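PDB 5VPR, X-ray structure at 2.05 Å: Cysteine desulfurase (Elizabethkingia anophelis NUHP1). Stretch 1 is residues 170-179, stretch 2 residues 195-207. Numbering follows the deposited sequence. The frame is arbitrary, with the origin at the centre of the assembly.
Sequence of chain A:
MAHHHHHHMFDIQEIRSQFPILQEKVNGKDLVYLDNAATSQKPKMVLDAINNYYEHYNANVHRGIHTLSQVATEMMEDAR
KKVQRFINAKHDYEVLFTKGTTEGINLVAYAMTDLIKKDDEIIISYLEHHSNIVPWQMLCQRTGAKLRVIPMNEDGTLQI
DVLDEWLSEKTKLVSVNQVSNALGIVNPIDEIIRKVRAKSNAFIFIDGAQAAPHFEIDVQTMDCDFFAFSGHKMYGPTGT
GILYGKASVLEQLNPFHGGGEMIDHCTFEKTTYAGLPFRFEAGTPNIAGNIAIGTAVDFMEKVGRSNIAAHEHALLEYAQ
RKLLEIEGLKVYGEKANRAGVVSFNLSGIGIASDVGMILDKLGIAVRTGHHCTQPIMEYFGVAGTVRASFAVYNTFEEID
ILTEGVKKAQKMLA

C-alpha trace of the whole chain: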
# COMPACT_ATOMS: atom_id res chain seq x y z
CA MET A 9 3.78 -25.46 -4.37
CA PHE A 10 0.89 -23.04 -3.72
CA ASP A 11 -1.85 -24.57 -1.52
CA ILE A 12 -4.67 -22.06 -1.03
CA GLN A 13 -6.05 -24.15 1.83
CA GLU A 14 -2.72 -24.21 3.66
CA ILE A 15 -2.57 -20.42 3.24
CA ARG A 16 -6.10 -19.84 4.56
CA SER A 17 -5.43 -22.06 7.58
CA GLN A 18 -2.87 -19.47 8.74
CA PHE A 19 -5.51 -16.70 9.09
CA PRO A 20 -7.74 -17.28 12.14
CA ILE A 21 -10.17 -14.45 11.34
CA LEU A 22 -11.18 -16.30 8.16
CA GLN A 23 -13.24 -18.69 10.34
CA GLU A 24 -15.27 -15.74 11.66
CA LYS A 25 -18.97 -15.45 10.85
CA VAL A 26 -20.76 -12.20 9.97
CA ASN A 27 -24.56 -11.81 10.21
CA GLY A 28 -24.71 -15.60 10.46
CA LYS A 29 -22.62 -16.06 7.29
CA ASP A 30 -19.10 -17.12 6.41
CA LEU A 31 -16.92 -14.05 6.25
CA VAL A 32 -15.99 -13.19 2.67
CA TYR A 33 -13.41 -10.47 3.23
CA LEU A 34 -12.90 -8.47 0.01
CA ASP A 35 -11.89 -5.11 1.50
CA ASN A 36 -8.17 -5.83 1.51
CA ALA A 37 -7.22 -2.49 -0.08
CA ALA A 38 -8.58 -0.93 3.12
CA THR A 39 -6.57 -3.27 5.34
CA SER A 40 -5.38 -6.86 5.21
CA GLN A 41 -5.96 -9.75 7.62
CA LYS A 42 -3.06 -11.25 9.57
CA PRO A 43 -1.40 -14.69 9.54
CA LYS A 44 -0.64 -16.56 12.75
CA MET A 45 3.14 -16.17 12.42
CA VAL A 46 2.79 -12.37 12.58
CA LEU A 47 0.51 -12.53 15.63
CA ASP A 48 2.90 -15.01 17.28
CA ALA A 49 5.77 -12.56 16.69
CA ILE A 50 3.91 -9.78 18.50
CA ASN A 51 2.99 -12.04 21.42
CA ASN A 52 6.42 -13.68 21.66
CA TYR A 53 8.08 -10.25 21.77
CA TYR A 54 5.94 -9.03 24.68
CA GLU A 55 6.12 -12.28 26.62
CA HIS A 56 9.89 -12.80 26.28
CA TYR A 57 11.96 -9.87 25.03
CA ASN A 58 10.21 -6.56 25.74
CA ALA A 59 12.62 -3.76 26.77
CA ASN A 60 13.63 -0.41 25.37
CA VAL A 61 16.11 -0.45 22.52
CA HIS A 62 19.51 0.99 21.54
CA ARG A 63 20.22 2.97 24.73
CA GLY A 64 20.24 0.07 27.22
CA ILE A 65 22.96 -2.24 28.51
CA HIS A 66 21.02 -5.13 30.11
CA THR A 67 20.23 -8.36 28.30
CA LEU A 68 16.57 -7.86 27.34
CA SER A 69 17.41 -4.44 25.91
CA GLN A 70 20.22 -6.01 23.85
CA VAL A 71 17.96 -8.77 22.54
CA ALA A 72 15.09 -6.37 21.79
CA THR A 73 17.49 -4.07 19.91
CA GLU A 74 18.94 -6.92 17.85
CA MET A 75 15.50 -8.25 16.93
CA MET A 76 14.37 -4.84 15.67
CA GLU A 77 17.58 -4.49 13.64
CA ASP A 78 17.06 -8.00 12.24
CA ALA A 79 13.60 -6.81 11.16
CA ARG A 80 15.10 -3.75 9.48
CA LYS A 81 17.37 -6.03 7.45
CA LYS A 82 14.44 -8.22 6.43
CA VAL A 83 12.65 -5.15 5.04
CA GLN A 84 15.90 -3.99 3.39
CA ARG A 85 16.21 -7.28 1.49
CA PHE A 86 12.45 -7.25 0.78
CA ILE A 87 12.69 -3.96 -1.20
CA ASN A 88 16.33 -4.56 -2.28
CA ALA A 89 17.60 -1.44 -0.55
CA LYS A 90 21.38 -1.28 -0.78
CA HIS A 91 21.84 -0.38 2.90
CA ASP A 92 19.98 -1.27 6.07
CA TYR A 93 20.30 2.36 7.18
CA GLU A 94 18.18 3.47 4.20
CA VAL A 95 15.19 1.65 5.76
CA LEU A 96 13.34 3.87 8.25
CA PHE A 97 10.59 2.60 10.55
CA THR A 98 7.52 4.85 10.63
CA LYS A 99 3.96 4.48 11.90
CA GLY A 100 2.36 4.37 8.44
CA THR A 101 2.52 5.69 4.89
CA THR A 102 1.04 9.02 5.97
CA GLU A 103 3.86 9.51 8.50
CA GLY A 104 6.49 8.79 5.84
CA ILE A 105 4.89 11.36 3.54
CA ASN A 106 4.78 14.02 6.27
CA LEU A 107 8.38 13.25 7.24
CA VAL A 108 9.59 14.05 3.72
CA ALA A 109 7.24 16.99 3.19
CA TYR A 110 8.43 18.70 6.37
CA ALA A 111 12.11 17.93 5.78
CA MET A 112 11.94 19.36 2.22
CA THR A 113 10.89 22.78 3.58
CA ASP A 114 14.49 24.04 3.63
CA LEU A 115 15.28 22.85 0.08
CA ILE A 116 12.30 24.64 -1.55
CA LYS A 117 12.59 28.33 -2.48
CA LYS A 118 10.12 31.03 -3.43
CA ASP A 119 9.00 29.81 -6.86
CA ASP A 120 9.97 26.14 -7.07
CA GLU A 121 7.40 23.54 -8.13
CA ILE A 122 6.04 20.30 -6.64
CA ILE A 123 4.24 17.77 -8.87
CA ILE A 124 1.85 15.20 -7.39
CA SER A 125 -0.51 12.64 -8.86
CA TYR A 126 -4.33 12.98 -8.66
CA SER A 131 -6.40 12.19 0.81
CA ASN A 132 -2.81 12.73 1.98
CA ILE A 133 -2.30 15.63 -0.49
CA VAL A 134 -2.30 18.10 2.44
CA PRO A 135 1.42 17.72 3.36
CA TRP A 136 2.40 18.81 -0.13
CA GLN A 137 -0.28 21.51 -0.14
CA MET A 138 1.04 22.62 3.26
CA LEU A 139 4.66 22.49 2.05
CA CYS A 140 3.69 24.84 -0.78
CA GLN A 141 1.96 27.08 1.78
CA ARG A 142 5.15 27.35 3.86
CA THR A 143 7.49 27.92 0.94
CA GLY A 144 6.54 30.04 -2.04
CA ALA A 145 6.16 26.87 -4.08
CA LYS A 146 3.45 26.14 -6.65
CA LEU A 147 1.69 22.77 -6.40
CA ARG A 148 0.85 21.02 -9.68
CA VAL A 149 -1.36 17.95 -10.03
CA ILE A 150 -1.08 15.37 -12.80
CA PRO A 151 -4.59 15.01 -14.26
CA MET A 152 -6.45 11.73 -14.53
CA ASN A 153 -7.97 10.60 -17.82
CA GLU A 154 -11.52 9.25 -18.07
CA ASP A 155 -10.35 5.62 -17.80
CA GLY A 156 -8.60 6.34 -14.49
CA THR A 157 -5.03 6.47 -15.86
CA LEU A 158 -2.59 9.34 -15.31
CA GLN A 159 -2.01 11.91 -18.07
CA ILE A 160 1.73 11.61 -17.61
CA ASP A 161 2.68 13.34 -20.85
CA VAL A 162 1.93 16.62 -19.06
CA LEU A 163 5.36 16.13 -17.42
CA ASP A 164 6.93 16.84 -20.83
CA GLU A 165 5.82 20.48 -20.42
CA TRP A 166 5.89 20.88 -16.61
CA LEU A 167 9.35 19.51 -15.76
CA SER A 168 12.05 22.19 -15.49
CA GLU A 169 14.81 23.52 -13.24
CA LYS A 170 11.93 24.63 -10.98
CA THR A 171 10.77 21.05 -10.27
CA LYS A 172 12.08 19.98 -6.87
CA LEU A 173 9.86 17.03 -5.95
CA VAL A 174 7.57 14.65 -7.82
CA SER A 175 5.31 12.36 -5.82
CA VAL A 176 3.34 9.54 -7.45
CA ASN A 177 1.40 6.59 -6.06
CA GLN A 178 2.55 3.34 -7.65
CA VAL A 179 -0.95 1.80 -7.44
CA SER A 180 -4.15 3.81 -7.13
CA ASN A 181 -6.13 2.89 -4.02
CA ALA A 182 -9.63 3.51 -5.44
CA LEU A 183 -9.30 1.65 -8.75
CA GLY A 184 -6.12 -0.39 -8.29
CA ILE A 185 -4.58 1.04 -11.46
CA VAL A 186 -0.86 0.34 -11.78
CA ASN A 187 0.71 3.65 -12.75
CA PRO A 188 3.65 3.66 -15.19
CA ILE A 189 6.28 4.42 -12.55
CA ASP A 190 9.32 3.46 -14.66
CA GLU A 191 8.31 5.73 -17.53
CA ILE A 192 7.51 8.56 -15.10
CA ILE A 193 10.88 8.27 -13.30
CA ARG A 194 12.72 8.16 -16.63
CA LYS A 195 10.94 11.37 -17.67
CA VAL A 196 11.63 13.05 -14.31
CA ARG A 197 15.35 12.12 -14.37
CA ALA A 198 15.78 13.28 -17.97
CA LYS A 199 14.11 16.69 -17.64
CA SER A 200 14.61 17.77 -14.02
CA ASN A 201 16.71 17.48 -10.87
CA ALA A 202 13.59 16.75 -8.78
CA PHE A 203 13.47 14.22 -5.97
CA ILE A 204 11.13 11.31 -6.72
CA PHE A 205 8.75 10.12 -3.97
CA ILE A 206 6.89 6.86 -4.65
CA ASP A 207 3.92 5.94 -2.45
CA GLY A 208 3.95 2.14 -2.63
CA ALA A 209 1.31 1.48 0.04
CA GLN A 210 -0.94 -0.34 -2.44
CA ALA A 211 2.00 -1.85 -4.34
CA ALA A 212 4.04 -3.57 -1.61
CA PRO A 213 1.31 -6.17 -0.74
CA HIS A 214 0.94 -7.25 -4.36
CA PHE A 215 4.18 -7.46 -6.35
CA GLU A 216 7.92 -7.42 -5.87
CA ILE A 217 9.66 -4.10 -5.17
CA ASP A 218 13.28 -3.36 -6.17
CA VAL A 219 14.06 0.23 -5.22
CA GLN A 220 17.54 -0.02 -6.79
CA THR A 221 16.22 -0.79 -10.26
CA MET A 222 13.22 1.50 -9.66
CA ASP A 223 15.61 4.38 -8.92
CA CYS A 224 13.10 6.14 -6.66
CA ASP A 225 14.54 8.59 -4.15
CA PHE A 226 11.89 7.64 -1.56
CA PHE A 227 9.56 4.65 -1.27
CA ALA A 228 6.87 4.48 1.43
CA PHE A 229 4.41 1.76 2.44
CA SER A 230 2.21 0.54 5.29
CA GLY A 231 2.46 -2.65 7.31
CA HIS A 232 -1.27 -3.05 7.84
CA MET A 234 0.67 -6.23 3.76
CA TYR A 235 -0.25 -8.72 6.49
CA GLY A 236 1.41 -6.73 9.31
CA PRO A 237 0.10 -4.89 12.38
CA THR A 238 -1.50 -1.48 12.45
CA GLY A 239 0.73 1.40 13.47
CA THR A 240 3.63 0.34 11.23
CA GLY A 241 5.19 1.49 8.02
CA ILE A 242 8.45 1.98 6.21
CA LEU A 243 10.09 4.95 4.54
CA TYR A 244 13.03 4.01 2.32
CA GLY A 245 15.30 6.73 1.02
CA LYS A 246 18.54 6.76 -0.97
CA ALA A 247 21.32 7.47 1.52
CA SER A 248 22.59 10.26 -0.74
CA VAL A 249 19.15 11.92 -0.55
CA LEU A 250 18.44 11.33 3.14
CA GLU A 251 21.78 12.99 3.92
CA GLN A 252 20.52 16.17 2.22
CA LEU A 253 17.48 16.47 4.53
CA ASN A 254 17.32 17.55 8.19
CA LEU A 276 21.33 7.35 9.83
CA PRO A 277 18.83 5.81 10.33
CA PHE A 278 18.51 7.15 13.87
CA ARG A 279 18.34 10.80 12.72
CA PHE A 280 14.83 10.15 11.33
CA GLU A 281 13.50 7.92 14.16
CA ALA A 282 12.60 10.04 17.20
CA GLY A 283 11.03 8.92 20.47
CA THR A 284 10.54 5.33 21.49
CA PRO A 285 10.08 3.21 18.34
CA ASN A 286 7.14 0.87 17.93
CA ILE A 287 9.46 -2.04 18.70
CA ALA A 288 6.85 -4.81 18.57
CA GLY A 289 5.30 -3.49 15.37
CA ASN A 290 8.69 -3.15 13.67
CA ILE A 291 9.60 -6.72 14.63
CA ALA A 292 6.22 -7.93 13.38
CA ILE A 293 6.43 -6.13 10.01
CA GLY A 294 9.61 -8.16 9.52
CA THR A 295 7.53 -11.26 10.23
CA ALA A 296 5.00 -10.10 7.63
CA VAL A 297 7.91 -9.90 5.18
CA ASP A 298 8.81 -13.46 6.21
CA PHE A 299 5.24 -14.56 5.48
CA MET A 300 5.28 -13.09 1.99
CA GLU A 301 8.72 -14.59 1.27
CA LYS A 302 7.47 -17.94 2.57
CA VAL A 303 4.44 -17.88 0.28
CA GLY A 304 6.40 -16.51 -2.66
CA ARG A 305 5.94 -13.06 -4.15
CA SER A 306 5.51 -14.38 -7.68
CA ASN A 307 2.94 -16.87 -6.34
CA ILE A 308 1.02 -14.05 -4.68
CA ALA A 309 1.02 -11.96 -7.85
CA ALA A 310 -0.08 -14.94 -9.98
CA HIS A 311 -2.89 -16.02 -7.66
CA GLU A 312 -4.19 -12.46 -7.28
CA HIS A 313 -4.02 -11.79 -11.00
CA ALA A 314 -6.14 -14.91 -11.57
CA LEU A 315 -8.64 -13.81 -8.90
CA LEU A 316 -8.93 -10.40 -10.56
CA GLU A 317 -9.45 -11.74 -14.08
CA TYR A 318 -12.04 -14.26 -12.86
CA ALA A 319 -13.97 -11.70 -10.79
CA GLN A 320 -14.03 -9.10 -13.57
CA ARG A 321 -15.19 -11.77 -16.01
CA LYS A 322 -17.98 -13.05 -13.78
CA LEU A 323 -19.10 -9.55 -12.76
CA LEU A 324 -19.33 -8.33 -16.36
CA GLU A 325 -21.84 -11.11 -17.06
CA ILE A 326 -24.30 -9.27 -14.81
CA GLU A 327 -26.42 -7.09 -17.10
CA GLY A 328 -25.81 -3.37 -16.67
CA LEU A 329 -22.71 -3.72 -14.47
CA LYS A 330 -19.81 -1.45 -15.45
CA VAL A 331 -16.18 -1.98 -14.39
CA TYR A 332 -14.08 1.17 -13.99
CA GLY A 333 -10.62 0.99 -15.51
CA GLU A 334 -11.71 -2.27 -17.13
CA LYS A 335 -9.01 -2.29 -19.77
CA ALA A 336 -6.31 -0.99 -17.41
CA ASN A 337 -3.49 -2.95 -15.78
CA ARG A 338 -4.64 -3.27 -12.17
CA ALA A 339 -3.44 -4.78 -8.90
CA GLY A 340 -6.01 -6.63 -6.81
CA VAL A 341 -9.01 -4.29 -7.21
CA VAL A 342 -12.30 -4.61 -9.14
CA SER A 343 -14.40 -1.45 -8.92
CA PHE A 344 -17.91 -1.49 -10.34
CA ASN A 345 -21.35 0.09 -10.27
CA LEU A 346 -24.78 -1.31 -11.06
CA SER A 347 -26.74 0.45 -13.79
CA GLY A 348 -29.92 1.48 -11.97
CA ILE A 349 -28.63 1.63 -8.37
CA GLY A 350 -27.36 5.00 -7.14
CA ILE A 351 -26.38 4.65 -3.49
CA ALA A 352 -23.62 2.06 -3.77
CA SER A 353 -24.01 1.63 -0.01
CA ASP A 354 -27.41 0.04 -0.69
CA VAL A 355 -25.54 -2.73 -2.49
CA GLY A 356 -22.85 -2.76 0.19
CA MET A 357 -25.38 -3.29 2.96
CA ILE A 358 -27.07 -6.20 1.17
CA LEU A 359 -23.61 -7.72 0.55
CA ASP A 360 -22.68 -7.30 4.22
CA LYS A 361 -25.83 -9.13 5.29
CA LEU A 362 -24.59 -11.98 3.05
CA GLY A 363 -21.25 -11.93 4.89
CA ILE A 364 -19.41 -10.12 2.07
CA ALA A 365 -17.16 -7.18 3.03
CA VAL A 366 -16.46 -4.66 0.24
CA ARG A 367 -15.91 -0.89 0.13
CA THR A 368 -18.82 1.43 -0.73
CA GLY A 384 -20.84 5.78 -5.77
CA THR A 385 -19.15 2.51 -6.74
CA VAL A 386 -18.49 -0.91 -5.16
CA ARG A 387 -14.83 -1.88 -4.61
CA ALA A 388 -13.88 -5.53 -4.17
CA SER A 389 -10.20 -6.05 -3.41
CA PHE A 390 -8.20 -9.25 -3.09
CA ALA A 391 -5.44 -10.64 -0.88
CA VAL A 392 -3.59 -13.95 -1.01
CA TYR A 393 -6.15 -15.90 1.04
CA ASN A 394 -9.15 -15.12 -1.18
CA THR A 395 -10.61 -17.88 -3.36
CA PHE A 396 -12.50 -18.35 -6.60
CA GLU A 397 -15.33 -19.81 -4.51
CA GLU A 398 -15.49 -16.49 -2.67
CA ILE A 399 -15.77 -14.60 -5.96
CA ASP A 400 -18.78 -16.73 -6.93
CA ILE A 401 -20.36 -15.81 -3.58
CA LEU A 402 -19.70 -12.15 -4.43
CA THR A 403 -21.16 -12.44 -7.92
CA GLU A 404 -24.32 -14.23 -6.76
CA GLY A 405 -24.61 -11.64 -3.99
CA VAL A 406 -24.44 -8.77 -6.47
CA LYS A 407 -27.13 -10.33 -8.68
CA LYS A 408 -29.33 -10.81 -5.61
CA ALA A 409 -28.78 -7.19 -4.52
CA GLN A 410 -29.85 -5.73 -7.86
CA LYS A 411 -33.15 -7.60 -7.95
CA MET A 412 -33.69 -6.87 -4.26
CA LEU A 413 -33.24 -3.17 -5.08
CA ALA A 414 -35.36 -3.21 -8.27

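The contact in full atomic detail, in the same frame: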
# COMPACT_ATOMS: atom_id res chain seq x y z
N LYS A 170 12.76 24.29 -12.13
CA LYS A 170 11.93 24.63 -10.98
C LYS A 170 11.43 23.40 -10.23
O LYS A 170 11.08 23.52 -9.05
CB LYS A 170 10.75 25.48 -11.44
CG LYS A 170 11.15 26.85 -11.98
CD LYS A 170 11.70 27.71 -10.86
CE LYS A 170 12.00 29.13 -11.34
NZ LYS A 170 12.50 29.98 -10.23
N THR A 171 11.38 22.24 -10.88
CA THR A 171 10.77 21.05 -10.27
C THR A 171 11.69 20.47 -9.21
O THR A 171 12.78 19.97 -9.53
CB THR A 171 10.48 19.98 -11.32
OG1 THR A 171 9.93 20.57 -12.51
CG2 THR A 171 9.52 18.95 -10.73
N LYS A 172 11.25 20.48 -7.95
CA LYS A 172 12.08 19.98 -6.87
C LYS A 172 11.62 18.64 -6.31
O LYS A 172 12.44 17.93 -5.72
CB LYS A 172 12.15 21.00 -5.74
CG LYS A 172 12.78 22.32 -6.16
CD LYS A 172 14.12 22.08 -6.87
CE LYS A 172 14.70 23.35 -7.47
NZ LYS A 172 15.13 24.31 -6.42
N LEU A 173 10.35 18.29 -6.47
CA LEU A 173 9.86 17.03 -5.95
C LEU A 173 8.67 16.58 -6.78
O LEU A 173 7.79 17.38 -7.12
CB LEU A 173 9.47 17.14 -4.47
CG LEU A 173 9.15 15.76 -3.89
CD1 LEU A 173 9.95 15.46 -2.65
CD2 LEU A 173 7.66 15.62 -3.61
N VAL A 174 8.67 15.30 -7.12
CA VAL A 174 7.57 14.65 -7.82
C VAL A 174 7.13 13.48 -6.96
O VAL A 174 7.97 12.66 -6.56
CB VAL A 174 7.98 14.17 -9.23
CG1 VAL A 174 6.81 13.44 -9.91
CG2 VAL A 174 8.48 15.34 -10.08
N SER A 175 5.85 13.42 -6.67
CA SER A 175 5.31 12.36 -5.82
C SER A 175 4.18 11.65 -6.55
O SER A 175 3.20 12.29 -6.96
CB SER A 175 4.80 12.92 -4.49
OG SER A 175 4.21 11.87 -3.75
N VAL A 176 4.31 10.34 -6.71
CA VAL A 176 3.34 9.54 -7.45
C VAL A 176 3.03 8.29 -6.64
O VAL A 176 3.93 7.67 -6.07
CB VAL A 176 3.88 9.16 -8.86
CG1 VAL A 176 2.83 8.41 -9.66
CG2 VAL A 176 4.35 10.38 -9.63
N ASN A 177 1.75 7.90 -6.60
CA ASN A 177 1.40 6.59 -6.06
C ASN A 177 1.63 5.51 -7.12
O ASN A 177 1.31 5.69 -8.30
CB ASN A 177 -0.06 6.56 -5.57
N GLN A 178 2.24 4.40 -6.70
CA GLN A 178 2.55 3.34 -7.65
C GLN A 178 1.28 2.61 -8.08
O GLN A 178 1.14 2.23 -9.25
CB GLN A 178 3.56 2.37 -7.04
CG GLN A 178 4.02 1.26 -8.01
CD GLN A 178 5.23 0.50 -7.48
OE1 GLN A 178 5.72 0.78 -6.40
NE2 GLN A 178 5.70 -0.47 -8.26
N VAL A 179 0.35 2.42 -7.15
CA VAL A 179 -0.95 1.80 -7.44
C VAL A 179 -2.03 2.69 -6.85
O VAL A 179 -1.94 3.10 -5.69
CB VAL A 179 -1.05 0.38 -6.87
CG1 VAL A 179 -2.43 -0.21 -7.15
CG2 VAL A 179 0.02 -0.50 -7.45
N LYS A 195 11.23 10.00 -17.27
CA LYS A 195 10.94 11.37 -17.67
C LYS A 195 11.45 12.37 -16.63
O LYS A 195 12.05 13.40 -17.00
CB LYS A 195 9.45 11.59 -17.88
CG LYS A 195 8.84 10.93 -19.10
CD LYS A 195 7.30 11.01 -19.01
CE LYS A 195 6.60 10.46 -20.25
NZ LYS A 195 7.15 11.06 -21.50
N VAL A 196 11.23 12.10 -15.34
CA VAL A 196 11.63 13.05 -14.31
C VAL A 196 13.15 13.18 -14.24
O VAL A 196 13.68 14.28 -14.05
CB VAL A 196 11.03 12.64 -12.94
CG1 VAL A 196 11.54 13.57 -11.84
CG2 VAL A 196 9.50 12.66 -12.99
N ARG A 197 13.89 12.06 -14.38
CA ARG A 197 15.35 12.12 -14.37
C ARG A 197 15.89 12.87 -15.58
O ARG A 197 16.89 13.59 -15.47
CB ARG A 197 15.95 10.72 -14.33
CG ARG A 197 15.64 9.92 -13.11
CD ARG A 197 16.07 10.61 -11.85
NE ARG A 197 16.06 9.68 -10.73
CZ ARG A 197 16.01 10.04 -9.46
NH1 ARG A 197 15.94 11.33 -9.13
NH2 ARG A 197 16.02 9.12 -8.50
N ALA A 198 15.24 12.71 -16.74
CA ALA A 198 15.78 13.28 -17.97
C ALA A 198 15.57 14.79 -18.04
O ALA A 198 16.37 15.49 -18.65
CB ALA A 198 15.14 12.60 -19.19
N LYS A 199 14.52 15.30 -17.42
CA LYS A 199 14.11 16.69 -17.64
C LYS A 199 14.08 17.52 -16.36
O LYS A 199 13.55 18.63 -16.38
CB LYS A 199 12.74 16.73 -18.33
N SER A 200 14.64 17.03 -15.27
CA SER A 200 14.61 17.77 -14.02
C SER A 200 15.64 17.18 -13.07
O SER A 200 16.14 16.07 -13.27
CB SER A 200 13.23 17.72 -13.37
OG SER A 200 13.13 16.53 -12.62
N ASN A 201 15.93 17.94 -12.01
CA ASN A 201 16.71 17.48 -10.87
C ASN A 201 15.82 17.25 -9.65
O ASN A 201 16.28 17.34 -8.51
CB ASN A 201 17.82 18.47 -10.52
CG ASN A 201 19.02 18.38 -11.48
OD1 ASN A 201 19.32 17.31 -12.01
ND2 ASN A 201 19.69 19.50 -11.70
N ALA A 202 14.54 16.95 -9.87
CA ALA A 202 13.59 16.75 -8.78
C ALA A 202 13.88 15.46 -8.02
O ALA A 202 14.35 14.47 -8.59
CB ALA A 202 12.15 16.70 -9.32
N PHE A 203 13.58 15.46 -6.72
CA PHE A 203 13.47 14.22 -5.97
C PHE A 203 12.20 13.48 -6.38
O PHE A 203 11.18 14.09 -6.69
CB PHE A 203 13.45 14.48 -4.46
CG PHE A 203 14.74 15.01 -3.88
CD1 PHE A 203 14.77 15.55 -2.60
CD2 PHE A 203 15.92 14.97 -4.61
CE1 PHE A 203 15.96 16.05 -2.06
CE2 PHE A 203 17.11 15.46 -4.07
CZ PHE A 203 17.13 16.00 -2.80
N ILE A 204 12.25 12.15 -6.32
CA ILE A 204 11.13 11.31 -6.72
C ILE A 204 10.62 10.54 -5.50
O ILE A 204 11.32 9.66 -4.98
CB ILE A 204 11.50 10.36 -7.85
CG1 ILE A 204 11.96 11.15 -9.07
CG2 ILE A 204 10.30 9.46 -8.18
CD1 ILE A 204 12.44 10.29 -10.18
N PHE A 205 9.39 10.82 -5.09
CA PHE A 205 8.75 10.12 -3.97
C PHE A 205 7.71 9.17 -4.53
O PHE A 205 6.76 9.60 -5.18
CB PHE A 205 8.11 11.13 -3.00
CG PHE A 205 7.52 10.51 -1.75
CD1 PHE A 205 8.15 10.69 -0.52
CD2 PHE A 205 6.33 9.81 -1.78
CE1 PHE A 205 7.61 10.16 0.65
CE2 PHE A 205 5.78 9.28 -0.60
CZ PHE A 205 6.43 9.45 0.61
N ILE A 206 7.86 7.88 -4.25
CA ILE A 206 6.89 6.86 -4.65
C ILE A 206 6.14 6.38 -3.41
O ILE A 206 6.74 5.85 -2.47
CB ILE A 206 7.57 5.69 -5.37
CG1 ILE A 206 8.37 6.19 -6.58
CG2 ILE A 206 6.49 4.70 -5.84
CD1 ILE A 206 7.49 6.76 -7.68
N ASP A 207 4.83 6.56 -3.42
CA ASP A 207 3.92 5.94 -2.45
C ASP A 207 3.59 4.52 -2.93
O ASP A 207 2.83 4.34 -3.89
CB ASP A 207 2.68 6.82 -2.33
CG ASP A 207 1.55 6.20 -1.50
OD1 ASP A 207 1.59 5.00 -1.11
OD2 ASP A 207 0.58 6.96 -1.28
O HOH W 1 14.65 20.29 -11.37
O HOH W 2 0.82 2.52 -4.08

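Parallel β-strands cannot pair residue for residue as antiparallel strands do; each bonding residue instead straddles two positions on its neighbour. The cysteine desulfurase of Elizabethkingia anophelis illustrates this between strands 171-177 and 203-207, which run at 18° to one another. Six backbone hydrogen bonds form a continuous ladder. Phe203 N donates to Lys172 O (2.9 Å), and Phe203 O accepts from Val174 N (2.8 Å). Val174 O then receives Phe205 N (2.8 Å), Phe205 O receives Val176 N (3.0 Å), Val176 O receives Asp207 N (3.0 Å), and Asp207 O receives Gln178 N (2.9 Å). The bonding thus passes through alternate residues on each strand, and because it uses main-chain atoms it makes little demand on side-chain type.

The carbonyls also meet Cα atoms, as is usual where strands lie this close. Ser175 CA approaches Phe205 O at 3.2 Å, and Leu173 CA approaches Phe203 O at 3.3 Å, so the residues between the rungs contribute CA-H...O contacts.

Water extends the pairing at both ends. One molecule donates to Thr171 O (2.6 Å) and accepts from Asn201 N (2.8 Å), joining the stretches where direct bonding has yet to begin. The other donates to Asp207 O (2.7 Å) and accepts from Val179 N (3.1 Å), just beyond the last rung.

Side chains alternate between the two faces of the sheet. Val174, Val176, Ile204 and Ile206 share one face, where all four are buried; β-branched residues suit extended backbone, and their compact hydrocarbon fills the space beside it. Val174 CG2 packs against Ala202 CB (4.0 Å) and reaches Val196 CG1 of the helix at 3.9 Å, so one methyl touches both the approach to the strand and the helix before it. Ala202 is small enough for close approach: its CB lies 3.3 Å from Thr171 O and 3.7 Å from Thr171 CG2. Further along, Gln178 CB rests 3.9 Å from Ile206 CG2, its aliphatic portion extending the apolar surface.

The other face carries Leu173, Ser175, Asn177, Phe203, Phe205 and Asp207. Leu173 CD1 lies 4.1 Å from Phe203 CB, while Ser175 OG sits 3.6 Å from Phe205 CD2, a small side chain beside a large ring. Both phenylalanine side chains lead away from the partner strand at their ends.

The turn before strand 203-207 has its own polar brace: Ser200 OG donates to Val196 O (2.7 Å) and accepts from Ala202 N (3.1 Å), linking helix to strand approach. Altogether the contact buries 667 Å².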